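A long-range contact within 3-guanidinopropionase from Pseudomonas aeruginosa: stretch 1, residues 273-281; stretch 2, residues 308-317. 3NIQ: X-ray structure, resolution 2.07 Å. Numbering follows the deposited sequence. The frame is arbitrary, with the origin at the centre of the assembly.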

# COMPACT_ATOMS: atom_id res chain seq x y z
N ARG A 273 0.47 -36.76 7.51
CA ARG A 273 1.39 -37.65 6.84
C ARG A 273 0.95 -39.12 7.03
O ARG A 273 0.45 -39.50 8.10
CB ARG A 273 2.79 -37.47 7.41
CG ARG A 273 3.86 -38.18 6.60
CD ARG A 273 5.16 -38.21 7.36
NE ARG A 273 6.22 -38.76 6.52
CZ ARG A 273 7.51 -38.68 6.83
NH1 ARG A 273 7.87 -38.10 7.97
NH2 ARG A 273 8.43 -39.19 6.01
N GLY A 274 1.09 -39.91 5.97
CA GLY A 274 0.69 -41.33 6.03
C GLY A 274 -0.71 -41.66 5.53
O GLY A 274 -0.99 -42.80 5.15
N LEU A 275 -1.60 -40.67 5.50
CA LEU A 275 -2.94 -40.89 5.00
C LEU A 275 -2.91 -41.21 3.51
O LEU A 275 -1.94 -40.91 2.82
CB LEU A 275 -3.81 -39.65 5.25
CG LEU A 275 -4.08 -39.36 6.74
CD1 LEU A 275 -4.84 -38.07 6.92
CD2 LEU A 275 -4.82 -40.47 7.42
N ASP A 276 -3.98 -41.82 3.02
CA ASP A 276 -4.11 -42.04 1.59
C ASP A 276 -4.65 -40.78 0.89
O ASP A 276 -5.86 -40.63 0.68
CB ASP A 276 -4.96 -43.28 1.29
CG ASP A 276 -5.10 -43.52 -0.21
OD1 ASP A 276 -4.16 -43.18 -0.94
OD2 ASP A 276 -6.16 -44.03 -0.65
N LEU A 277 -3.74 -39.88 0.55
CA LEU A 277 -4.09 -38.56 0.02
C LEU A 277 -4.12 -38.62 -1.49
O LEU A 277 -3.12 -38.97 -2.12
CB LEU A 277 -3.07 -37.50 0.48
CG LEU A 277 -3.03 -37.11 1.97
CD1 LEU A 277 -2.08 -35.95 2.23
CD2 LEU A 277 -4.42 -36.76 2.50
N VAL A 278 -5.27 -38.30 -2.07
CA VAL A 278 -5.48 -38.47 -3.51
C VAL A 278 -5.55 -37.13 -4.26
O VAL A 278 -5.65 -37.10 -5.47
CB VAL A 278 -6.75 -39.29 -3.81
CG1 VAL A 278 -6.74 -40.58 -3.00
CG2 VAL A 278 -8.01 -38.48 -3.53
N GLY A 279 -5.45 -36.04 -3.51
CA GLY A 279 -5.35 -34.72 -4.12
C GLY A 279 -5.45 -33.68 -3.03
O GLY A 279 -5.77 -34.00 -1.89
N ALA A 280 -5.15 -32.43 -3.38
CA ALA A 280 -5.28 -31.36 -2.41
C ALA A 280 -5.37 -30.05 -3.15
O ALA A 280 -5.00 -29.97 -4.31
CB ALA A 280 -4.08 -31.36 -1.43
N ASP A 281 -5.89 -29.02 -2.48
CA ASP A 281 -5.88 -27.70 -3.06
C ASP A 281 -5.69 -26.61 -2.00
O ASP A 281 -5.88 -26.85 -0.80
CB ASP A 281 -7.14 -27.43 -3.92
CG ASP A 281 -8.43 -27.55 -3.13
OD1 ASP A 281 -8.47 -27.07 -1.98
OD2 ASP A 281 -9.43 -28.09 -3.67
N CYS A 308 4.61 -32.43 -0.30
CA CYS A 308 5.44 -33.43 0.33
C CYS A 308 4.62 -34.66 0.68
O CYS A 308 5.08 -35.79 0.51
CB CYS A 308 6.14 -32.87 1.57
SG CYS A 308 7.42 -31.64 1.13
N LEU A 309 3.40 -34.44 1.15
CA LEU A 309 2.53 -35.56 1.52
C LEU A 309 1.96 -36.28 0.32
O LEU A 309 1.86 -37.51 0.33
CB LEU A 309 1.42 -35.09 2.45
CG LEU A 309 1.85 -34.35 3.71
CD1 LEU A 309 0.64 -34.08 4.59
CD2 LEU A 309 2.92 -35.14 4.48
N LEU A 310 1.59 -35.54 -0.71
CA LEU A 310 1.11 -36.18 -1.93
C LEU A 310 2.22 -36.97 -2.63
O LEU A 310 1.96 -38.03 -3.19
CB LEU A 310 0.54 -35.15 -2.91
CG LEU A 310 -0.72 -34.41 -2.47
CD1 LEU A 310 -0.96 -33.22 -3.41
CD2 LEU A 310 -1.93 -35.38 -2.53
N ALA A 311 3.43 -36.44 -2.62
CA ALA A 311 4.57 -37.18 -3.16
C ALA A 311 4.65 -38.56 -2.52
O ALA A 311 4.82 -39.56 -3.22
CB ALA A 311 5.87 -36.41 -2.96
N GLU A 312 4.54 -38.63 -1.19
CA GLU A 312 4.60 -39.92 -0.49
C GLU A 312 3.46 -40.85 -0.91
O GLU A 312 3.69 -42.04 -1.11
CB GLU A 312 4.61 -39.75 1.03
CG GLU A 312 5.92 -39.20 1.59
CD GLU A 312 6.11 -39.51 3.06
OE1 GLU A 312 7.26 -39.82 3.44
OE2 GLU A 312 5.14 -39.41 3.85
N SER A 313 2.25 -40.32 -1.03
CA SER A 313 1.13 -41.15 -1.48
C SER A 313 1.36 -41.65 -2.90
O SER A 313 1.17 -42.83 -3.17
CB SER A 313 -0.22 -40.41 -1.39
OG SER A 313 -0.61 -40.23 -0.04
N ALA A 314 1.77 -40.76 -3.79
CA ALA A 314 2.05 -41.15 -5.17
C ALA A 314 3.18 -42.19 -5.24
O ALA A 314 3.19 -43.05 -6.14
CB ALA A 314 2.38 -39.95 -6.05
N ALA A 315 4.11 -42.11 -4.29
CA ALA A 315 5.26 -43.01 -4.27
C ALA A 315 4.81 -44.41 -3.87
O ALA A 315 5.24 -45.39 -4.47
CB ALA A 315 6.36 -42.49 -3.30
N ARG A 316 3.92 -44.48 -2.88
CA ARG A 316 3.41 -45.76 -2.39
C ARG A 316 2.53 -46.44 -3.44
O ARG A 316 2.66 -47.65 -3.65
CB ARG A 316 2.63 -45.60 -1.09
CG ARG A 316 3.49 -45.34 0.16
CD ARG A 316 2.64 -45.50 1.44
NE ARG A 316 1.31 -44.90 1.27
CZ ARG A 316 0.99 -43.66 1.62
NH1 ARG A 316 1.89 -42.86 2.21
NH2 ARG A 316 -0.26 -43.21 1.38
N SER A 317 1.66 -45.69 -4.10
CA SER A 317 0.77 -46.30 -5.09
C SER A 317 1.50 -46.79 -6.35
O SER A 317 1.05 -47.74 -7.00
CB SER A 317 -0.41 -45.38 -5.42
OG SER A 317 -0.02 -44.41 -6.36
O HOH W 1 2.35 -39.30 3.72

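Strand 277-281 and the loop that leads into it pack against helix 308-317, the two elements running roughly antiparallel (143° between their directions) with their axes 7.9 Å apart at closest approach. The apolar centre is built around L277, a buried residue whose CA-to-CB bond points toward the helix. Its side chain, in the m,t rotamer, reaches two successive helix residues: L277 CD1 lies 3.6 Å from L309 CB, and L277 CB lies 3.9 Å from L310 CD2. The CA-to-CB bond of L310 points sideways to the strand, but the end of its side chain comes nearer. Its CD2 sits 3.7 Å from G279 N, and its CD1 is 4.1 Å from A280 CB. G279 has no side chain, and L310 meets its backbone here; the next residue, A280, points its methyl group toward the helix. L309 also touches the loop, with its CD2 3.7 Å from R273 CB, so the aliphatic base of that arginine extends the apolar surface.

Next to this centre, S313 brings its hydroxyl to the backbone of L277, where the CA atoms of L277 and S313 are 6.0 Å apart. L277 N donates a hydrogen bond to S313 OG (3.2 Å, 154°), giving the backbone amide a partner on the helix. Two residues earlier, L275 O accepts from R316 NH2 (3.2 Å, 148°). The same NH2 makes a weak hydrogen bond to S313 OG at 3.3 Å, which links the side chains of S313 and R316. L275 O lies near the edge of the R316 guanidinium, close to its plane, while G274 O lies over one face, 3.9 Å from R316 NH2. D276 OD1 is 4.5 Å from R316 NH2, beyond salt-bridge range, so the opposite charges are merely near each other.

The other polar edge is a two-pronged salt bridge. R273, extended through chi1 to chi3 in t rotamers, presents the edge of its guanidinium to the E312 carboxylate: R273 NE donates to E312 OE2 (3.0 Å, 158°) and R273 NH2 to E312 OE1 (2.9 Å, 157°). Water 1 adds a bridge, accepting from G274 N at 2.6 Å and donating to E312 OE2 at 2.8 Å. E312 thus engages the R273 side chain directly and the G274 amide through water 1. The phi/psi of G274, 95/-22°, would jam a CB against the preceding carbonyl oxygen, which by itself calls for glycine.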